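Local coordinates for protein carbohydrate kinase, FGGY (Novosphingobium aromaticivorans, PDB 3H6E) that probably phosphorylates a sugar or related polyol substrate, as a kinase of the FGGY family, at residues 338-343 against 371-376; 258-263 against 344-349. All coordinates share one frame; numbering follows the deposited sequence.

Contact 1. Residues 338-343 against 371-376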
ATOM      1  N   ILE A 338      23.134 -15.104   5.013  1.00 41.91           N
ATOM      2  CA  ILE A 338      23.185 -13.679   5.340  1.00 36.31           C
ATOM      3  C   ILE A 338      22.404 -13.391   6.613  1.00 34.60           C
ATOM      4  O   ILE A 338      21.264 -13.826   6.754  1.00 35.87           O
ATOM      5  CB  ILE A 338      22.536 -12.840   4.224  1.00 34.09           C
ATOM      6  CG1 ILE A 338      23.170 -13.154   2.868  1.00 34.47           C
ATOM      7  CG2 ILE A 338      22.612 -11.351   4.551  1.00 33.94           C
ATOM      8  CD1 ILE A 338      22.330 -12.700   1.684  1.00 34.55           C
ATOM      9  N   LEU A 339      23.002 -12.641   7.532  1.00 35.95           N
ATOM     10  CA  LEU A 339      22.316 -12.254   8.761  1.00 34.41           C
ATOM     11  C   LEU A 339      21.792 -10.816   8.685  1.00 35.40           C
ATOM     12  O   LEU A 339      22.473  -9.929   8.175  1.00 35.79           O
ATOM     13  CB  LEU A 339      23.246 -12.420   9.962  1.00 34.72           C
ATOM     14  CG  LEU A 339      23.970 -13.763  10.074  1.00 36.29           C
ATOM     15  CD1 LEU A 339      24.705 -13.855  11.396  1.00 39.12           C
ATOM     16  CD2 LEU A 339      23.003 -14.925   9.924  1.00 38.31           C
ATOM     17  N   PRO A 340      20.567 -10.591   9.188  1.00 35.49           N
ATOM     18  CA  PRO A 340      19.920  -9.273   9.256  1.00 35.63           C
ATOM     19  C   PRO A 340      20.670  -8.344  10.205  1.00 35.52           C
ATOM     20  O   PRO A 340      21.284  -8.834  11.149  1.00 36.24           O
ATOM     21  CB  PRO A 340      18.538  -9.589   9.842  1.00 34.44           C
ATOM     22  CG  PRO A 340      18.330 -11.046   9.595  1.00 36.08           C
ATOM     23  CD  PRO A 340      19.691 -11.660   9.693  1.00 36.31           C
ATOM     24  N   THR A 341      20.614  -7.034   9.975  1.00 34.48           N
ATOM     25  CA  THR A 341      19.851  -6.453   8.877  1.00 33.75           C
ATOM     26  C   THR A 341      20.729  -5.518   8.054  1.00 33.20           C
ATOM     27  O   THR A 341      21.761  -5.041   8.529  1.00 32.20           O
ATOM     28  CB  THR A 341      18.653  -5.631   9.400  1.00 32.53           C
ATOM     29  OG1 THR A 341      17.862  -5.174   8.296  1.00 31.14           O
ATOM     30  CG2 THR A 341      19.138  -4.428  10.190  1.00 30.93           C
ATOM     31  N   LEU A 342      20.308  -5.246   6.824  1.00 32.53           N
ATOM     32  CA  LEU A 342      21.040  -4.331   5.955  1.00 32.47           C
ATOM     33  C   LEU A 342      20.400  -2.942   5.914  1.00 31.83           C
ATOM     34  O   LEU A 342      20.887  -2.049   5.225  1.00 30.36           O
ATOM     35  CB  LEU A 342      21.180  -4.912   4.544  1.00 28.88           C
ATOM     36  CG  LEU A 342      21.993  -6.206   4.461  1.00 33.11           C
ATOM     37  CD1 LEU A 342      21.091  -7.425   4.633  1.00 32.06           C
ATOM     38  CD2 LEU A 342      22.759  -6.290   3.146  1.00 32.66           C
HETATM   39  N   MSE A 343      19.309  -2.773   6.658  1.00 33.32           N
HETATM   40  CA  MSE A 343      18.653  -1.475   6.807  1.00 32.91           C
HETATM   41  C   MSE A 343      18.365  -1.141   8.268  1.00 32.16           C
HETATM   42  O   MSE A 343      17.215  -1.216   8.707  1.00 29.67           O
HETATM   43  CB  MSE A 343      17.340  -1.430   6.021  1.00 32.79           C
HETATM   44  CG  MSE A 343      17.469  -0.931   4.596  1.00 36.59           C
HETATM   45 SE   MSE A 343      18.537   0.698   4.406  1.00 60.07          SE
HETATM   46  CE  MSE A 343      17.571   1.922   5.571  1.00 33.57           C
ATOM     47  N   CYS A 371      17.967 -14.233  -2.019  1.00 31.36           N
ATOM     48  CA  CYS A 371      16.554 -14.583  -2.084  1.00 30.92           C
ATOM     49  C   CYS A 371      16.114 -15.406  -0.879  1.00 30.71           C
ATOM     50  O   CYS A 371      14.937 -15.404  -0.517  1.00 31.02           O
ATOM     51  CB  CYS A 371      16.258 -15.359  -3.364  1.00 31.24           C
ATOM     52  SG  CYS A 371      16.504 -14.427  -4.875  1.00 34.21           S
ATOM     53  N   LEU A 372      17.058 -16.110  -0.264  1.00 31.36           N
ATOM     54  CA  LEU A 372      16.751 -16.933   0.902  1.00 32.35           C
ATOM     55  C   LEU A 372      16.601 -16.074   2.145  1.00 30.20           C
ATOM     56  O   LEU A 372      15.696 -16.285   2.950  1.00 28.98           O
ATOM     57  CB  LEU A 372      17.837 -17.989   1.136  1.00 32.86           C
ATOM     58  CG  LEU A 372      17.991 -19.091   0.083  1.00 36.49           C
ATOM     59  CD1 LEU A 372      18.815 -20.249   0.644  1.00 38.99           C
ATOM     60  CD2 LEU A 372      16.635 -19.580  -0.400  1.00 32.22           C
ATOM     61  N   TYR A 373      17.500 -15.106   2.290  1.00 29.80           N
ATOM     62  CA  TYR A 373      17.494 -14.196   3.429  1.00 29.03           C
ATOM     63  C   TYR A 373      16.191 -13.399   3.496  1.00 28.73           C
ATOM     64  O   TYR A 373      15.697 -13.088   4.583  1.00 27.44           O
ATOM     65  CB  TYR A 373      18.700 -13.249   3.351  1.00 29.30           C
ATOM     66  CG  TYR A 373      18.574 -12.005   4.204  1.00 30.29           C
ATOM     67  CD1 TYR A 373      18.933 -12.017   5.544  1.00 31.86           C
ATOM     68  CD2 TYR A 373      18.094 -10.819   3.665  1.00 28.97           C
ATOM     69  CE1 TYR A 373      18.814 -10.880   6.324  1.00 32.70           C
ATOM     70  CE2 TYR A 373      17.973  -9.681   4.436  1.00 28.43           C
ATOM     71  CZ  TYR A 373      18.336  -9.716   5.762  1.00 30.59           C
ATOM     72  OH  TYR A 373      18.216  -8.586   6.534  1.00 31.55           O
ATOM     73  N   ALA A 374      15.638 -13.075   2.331  1.00 27.05           N
ATOM     74  CA  ALA A 374      14.407 -12.297   2.261  1.00 28.51           C
ATOM     75  C   ALA A 374      13.204 -13.177   2.582  1.00 28.00           C
ATOM     76  O   ALA A 374      12.186 -12.698   3.080  1.00 26.52           O
ATOM     77  CB  ALA A 374      14.259 -11.649   0.887  1.00 25.75           C
ATOM     78  N   ALA A 375      13.332 -14.468   2.298  1.00 27.89           N
ATOM     79  CA  ALA A 375      12.279 -15.426   2.611  1.00 28.64           C
ATOM     80  C   ALA A 375      12.184 -15.605   4.119  1.00 27.38           C
ATOM     81  O   ALA A 375      11.092 -15.668   4.682  1.00 25.65           O
ATOM     82  CB  ALA A 375      12.554 -16.755   1.935  1.00 28.47           C
ATOM     83  N   LEU A 376      13.342 -15.668   4.766  1.00 26.61           N
ATOM     84  CA  LEU A 376      13.415 -15.893   6.203  1.00 27.33           C
ATOM     85  C   LEU A 376      12.918 -14.689   6.988  1.00 26.34           C
ATOM     86  O   LEU A 376      12.246 -14.840   8.007  1.00 26.51           O
ATOM     87  CB  LEU A 376      14.848 -16.240   6.606  1.00 29.89           C
ATOM     88  CG  LEU A 376      15.382 -17.523   5.959  1.00 32.85           C
ATOM     89  CD1 LEU A 376      16.901 -17.511   5.848  1.00 33.38           C
ATOM     90  CD2 LEU A 376      14.889 -18.766   6.702  1.00 34.77           C
TER

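Contact 2. Residues 258-263 against 344-349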
ATOM      1  N   GLY A 258       9.065  -5.237  -3.540  1.00 21.69           N
ATOM      2  CA  GLY A 258       9.639  -4.060  -4.162  1.00 25.64           C
ATOM      3  C   GLY A 258      10.677  -3.496  -3.205  1.00 26.49           C
ATOM      4  O   GLY A 258      11.292  -4.248  -2.445  1.00 24.01           O
ATOM      5  N   THR A 259      10.875  -2.181  -3.216  1.00 25.72           N
ATOM      6  CA  THR A 259      11.751  -1.574  -2.217  1.00 28.15           C
ATOM      7  C   THR A 259      11.297  -2.013  -0.826  1.00 26.17           C
ATOM      8  O   THR A 259      12.108  -2.422   0.002  1.00 25.93           O
ATOM      9  CB  THR A 259      11.757  -0.038  -2.298  1.00 27.60           C
ATOM     10  OG1 THR A 259      12.362   0.374  -3.528  1.00 30.92           O
ATOM     11  CG2 THR A 259      12.556   0.540  -1.148  1.00 29.65           C
ATOM     12  N   TRP A 260       9.992  -1.936  -0.590  1.00 23.70           N
ATOM     13  CA  TRP A 260       9.402  -2.433   0.642  1.00 23.21           C
ATOM     14  C   TRP A 260       8.686  -3.761   0.410  1.00 22.72           C
ATOM     15  O   TRP A 260       7.902  -3.904  -0.530  1.00 20.72           O
ATOM     16  CB  TRP A 260       8.402  -1.420   1.208  1.00 23.47           C
ATOM     17  CG  TRP A 260       9.026  -0.254   1.909  1.00 26.44           C
ATOM     18  CD1 TRP A 260       9.386   0.944   1.354  1.00 27.87           C
ATOM     19  CD2 TRP A 260       9.353  -0.165   3.300  1.00 28.18           C
ATOM     20  NE1 TRP A 260       9.925   1.767   2.314  1.00 27.79           N
ATOM     21  CE2 TRP A 260       9.915   1.111   3.517  1.00 30.16           C
ATOM     22  CE3 TRP A 260       9.230  -1.042   4.384  1.00 27.05           C
ATOM     23  CZ2 TRP A 260      10.348   1.533   4.774  1.00 31.86           C
ATOM     24  CZ3 TRP A 260       9.664  -0.622   5.631  1.00 27.08           C
ATOM     25  CH2 TRP A 260      10.216   0.653   5.815  1.00 30.38           C
ATOM     26  N   PHE A 261       8.969  -4.731   1.271  1.00 21.62           N
ATOM     27  CA  PHE A 261       8.179  -5.950   1.341  1.00 22.03           C
ATOM     28  C   PHE A 261       7.126  -5.735   2.421  1.00 21.31           C
ATOM     29  O   PHE A 261       7.464  -5.495   3.579  1.00 21.32           O
ATOM     30  CB  PHE A 261       9.062  -7.139   1.713  1.00 22.55           C
ATOM     31  CG  PHE A 261       9.917  -7.643   0.589  1.00 24.27           C
ATOM     32  CD1 PHE A 261      10.494  -6.766  -0.315  1.00 24.47           C
ATOM     33  CD2 PHE A 261      10.171  -8.999   0.454  1.00 25.46           C
ATOM     34  CE1 PHE A 261      11.291  -7.234  -1.344  1.00 26.12           C
ATOM     35  CE2 PHE A 261      10.970  -9.474  -0.569  1.00 24.99           C
ATOM     36  CZ  PHE A 261      11.529  -8.593  -1.470  1.00 26.32           C
ATOM     37  N   ILE A 262       5.854  -5.800   2.045  1.00 20.51           N
ATOM     38  CA  ILE A 262       4.777  -5.527   2.987  1.00 19.77           C
ATOM     39  C   ILE A 262       3.766  -6.660   3.056  1.00 19.61           C
ATOM     40  O   ILE A 262       3.164  -7.032   2.051  1.00 19.12           O
ATOM     41  CB  ILE A 262       4.032  -4.223   2.642  1.00 21.50           C
ATOM     42  CG1 ILE A 262       5.014  -3.055   2.547  1.00 21.06           C
ATOM     43  CG2 ILE A 262       2.954  -3.935   3.681  1.00 20.71           C
ATOM     44  CD1 ILE A 262       4.369  -1.749   2.146  1.00 18.88           C
ATOM     45  N   ALA A 263       3.587  -7.203   4.255  1.00 20.37           N
ATOM     46  CA  ALA A 263       2.594  -8.238   4.489  1.00 18.87           C
ATOM     47  C   ALA A 263       1.312  -7.616   5.027  1.00 19.98           C
ATOM     48  O   ALA A 263       1.307  -7.025   6.108  1.00 19.86           O
ATOM     49  CB  ALA A 263       3.129  -9.281   5.457  1.00 16.61           C
ATOM     50  N   ARG A 344      19.409  -0.767   9.006  1.00 33.16           N
ATOM     51  CA  ARG A 344      19.282  -0.399  10.416  1.00 32.10           C
ATOM     52  C   ARG A 344      18.020   0.409  10.683  1.00 31.80           C
ATOM     53  O   ARG A 344      17.769   1.411  10.018  1.00 32.90           O
ATOM     54  CB  ARG A 344      20.497   0.409  10.874  1.00 32.78           C
ATOM     55  CG  ARG A 344      21.708  -0.421  11.228  1.00 36.77           C
ATOM     56  CD  ARG A 344      21.565  -1.060  12.596  1.00 37.68           C
ATOM     57  NE  ARG A 344      21.739  -0.099  13.683  1.00 37.71           N
ATOM     58  CZ  ARG A 344      21.958  -0.448  14.947  1.00 39.56           C
ATOM     59  NH1 ARG A 344      22.036  -1.730  15.277  1.00 34.85           N
ATOM     60  NH2 ARG A 344      22.104   0.478  15.884  1.00 41.06           N
ATOM     61  N   GLY A 345      17.230  -0.032  11.657  1.00 29.79           N
ATOM     62  CA  GLY A 345      16.039   0.692  12.056  1.00 30.08           C
ATOM     63  C   GLY A 345      14.759   0.285  11.345  1.00 30.64           C
ATOM     64  O   GLY A 345      13.703   0.858  11.595  1.00 30.29           O
ATOM     65  N   PHE A 346      14.841  -0.709  10.468  1.00 29.20           N
ATOM     66  CA  PHE A 346      13.679  -1.112   9.685  1.00 27.37           C
ATOM     67  C   PHE A 346      13.468  -2.618   9.707  1.00 30.17           C
ATOM     68  O   PHE A 346      14.425  -3.394   9.752  1.00 29.84           O
ATOM     69  CB  PHE A 346      13.820  -0.631   8.239  1.00 27.55           C
ATOM     70  CG  PHE A 346      13.942   0.859   8.108  1.00 28.87           C
ATOM     71  CD1 PHE A 346      12.820   1.642   7.885  1.00 31.17           C
ATOM     72  CD2 PHE A 346      15.174   1.478   8.215  1.00 28.97           C
ATOM     73  CE1 PHE A 346      12.928   3.014   7.765  1.00 29.42           C
ATOM     74  CE2 PHE A 346      15.290   2.849   8.098  1.00 30.42           C
ATOM     75  CZ  PHE A 346      14.162   3.618   7.872  1.00 31.34           C
ATOM     76  N   GLY A 347      12.205  -3.026   9.668  1.00 26.51           N
ATOM     77  CA  GLY A 347      11.868  -4.434   9.630  1.00 25.96           C
ATOM     78  C   GLY A 347      11.773  -5.079  10.998  1.00 28.27           C
ATOM     79  O   GLY A 347      11.781  -4.393  12.025  1.00 27.23           O
ATOM     80  N   PRO A 348      11.673  -6.414  11.016  1.00 29.52           N
ATOM     81  CA  PRO A 348      11.556  -7.212  12.240  1.00 29.68           C
ATOM     82  C   PRO A 348      12.851  -7.228  13.045  1.00 30.53           C
ATOM     83  O   PRO A 348      12.801  -7.444  14.254  1.00 31.34           O
ATOM     84  CB  PRO A 348      11.253  -8.619  11.714  1.00 26.21           C
ATOM     85  CG  PRO A 348      10.789  -8.422  10.309  1.00 25.54           C
ATOM     86  CD  PRO A 348      11.536  -7.239   9.807  1.00 24.82           C
ATOM     87  N   TYR A 349      13.987  -7.006  12.390  1.00 29.21           N
ATOM     88  CA  TYR A 349      15.280  -7.054  13.069  1.00 30.89           C
ATOM     89  C   TYR A 349      16.032  -5.734  12.960  1.00 31.46           C
ATOM     90  O   TYR A 349      17.142  -5.702  12.426  1.00 31.53           O
ATOM     91  CB  TYR A 349      16.152  -8.163  12.477  1.00 32.21           C
ATOM     92  CG  TYR A 349      15.482  -9.514  12.400  1.00 29.93           C
ATOM     93  CD1 TYR A 349      15.585 -10.422  13.444  1.00 32.20           C
ATOM     94  CD2 TYR A 349      14.751  -9.882  11.280  1.00 29.32           C
ATOM     95  CE1 TYR A 349      14.973 -11.660  13.375  1.00 31.77           C
ATOM     96  CE2 TYR A 349      14.138 -11.118  11.201  1.00 29.69           C
ATOM     97  CZ  TYR A 349      14.254 -12.000  12.251  1.00 30.17           C
ATOM     98  OH  TYR A 349      13.654 -13.230  12.173  1.00 30.29           O
TER

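Contact 1. Residues 338-343 against 371-376
Ile338 lies across one face of the Tyr373 ring. Its methyl CG2 sits over the face, offset toward the rim, and makes a CH-pi contact 4.2 Å from the centroid. CG2 stands anti to the backbone N, which carries it over the ring. The other branch ends at CD1, which reaches Tyr373 CB at 4.0 Å. The carbonyl of Ile338 also comes close, with Ile338 O 3.2 Å from Tyr373 CD1, while Trp464 of helix 457-468 donates a hydrogen bond to this same oxygen. Leu339 turns its side chain away, and its carbonyl carbon approaches the ring obliquely. Pro340 works from the edge. Its CG lies near the ring plane, 3.3 Å from Tyr373 CE1, and its CA and CB press on the hydroxyl.

The tyrosine reaches this loop because its CG is anti to the backbone N, chi1 162°. In the C-terminal domain of the FGGY fold, Tyr373 joins helix 363-384 to strand 337-339 of a two-stranded antiparallel sheet and to the turn that follows.

A cis peptide links Pro340 to Thr341. Thr341 OG1 then accepts from the N of Met343, a selenomethionine, at 3.2 Å, an almost straight bond (173°) that closes an ST turn. Leu342 comes back toward the helix, with its CD1 3.8 Å from Tyr373 CZ. The two side chains run past each other in opposite directions. Glu303 of helix 300-308 gathers the polar groups here: its OE1 hydrogen-bonds Tyr373 OH and Leu342 N, and weakly Thr341 OG1. A phenylalanine in place of Tyr373 would keep the ring packing but would probably leave Glu303 OE1 without its bond to the hydroxyl.

Contact 2. Residues 258-263 against 344-349
Trp260 and Phe346 meet as an oblique aromatic pair. The contact joins two parts of the C-terminal domain of the FGGY kinase fold, which belongs to the actin-like ATPase clan. Trp260 stands just before strand 261-266 of the mixed sheet. Phe346 sits in the loop between strands 337-339 and 355-357.

The six-membered ring of the indole and the phenyl ring are 5.8 Å apart between centroids. Their planes are inclined at 70°. The two side chains cross at about a right angle. The touch is narrow: Trp260 CH2, at the far end of the indole, lies 3.5 Å from Phe346 CD1. The neighbouring indole carbon Trp260 CZ2 is 4.0 Å from that same CD1.

Phe346 starts out toward the tryptophan. Trp260 does not; only the end of its indole closes the distance. Its CG is anti to the carbonyl carbon (chi1 -77°), and chi2 near 90° turns the indole so that its benzo end reaches the loop. The contact is apolar and involves no hydrogen bond.

Other residues extend the patch. Met299 touches both side chains, and Arg297 of strand 292-298 makes a cation-pi contact with Trp260. Asp281 receives a hydrogen bond from Gly347 N through OD2 and also touches the Phe346 side chain, so it ties the loop down beside the ring.

Across the pair, one side of the phenyl ring does the touching. Phe346 CD1 is its nearest atom to the indole, and the next carbon round the ring follows at a longer distance. Trp260 CH2 lies 4.1 Å from this second atom, Phe346 CE1.

How the contacts relate
Contact 1 is the buried one; contact 2 is smaller and near the surface. They share one chain path: residues 338-343 run straight into 344-349. This continuous run, strand end then loop, packs on helix 363-384 and, through Phe346, meets Trp260 just before strand 261-266. The contacts touch through Thr341 CG2 and Tyr349 O, 3.3 Å apart. Ala374 CB also packs on Phe261 CE2 at 4.2 Å, which brings the helix against the strand. Contact 1 combines apolar packing with a buried tyrosine whose hydroxyl hydrogen-bonds Glu303. Contact 2 has just two aromatic side chains and no polar link across.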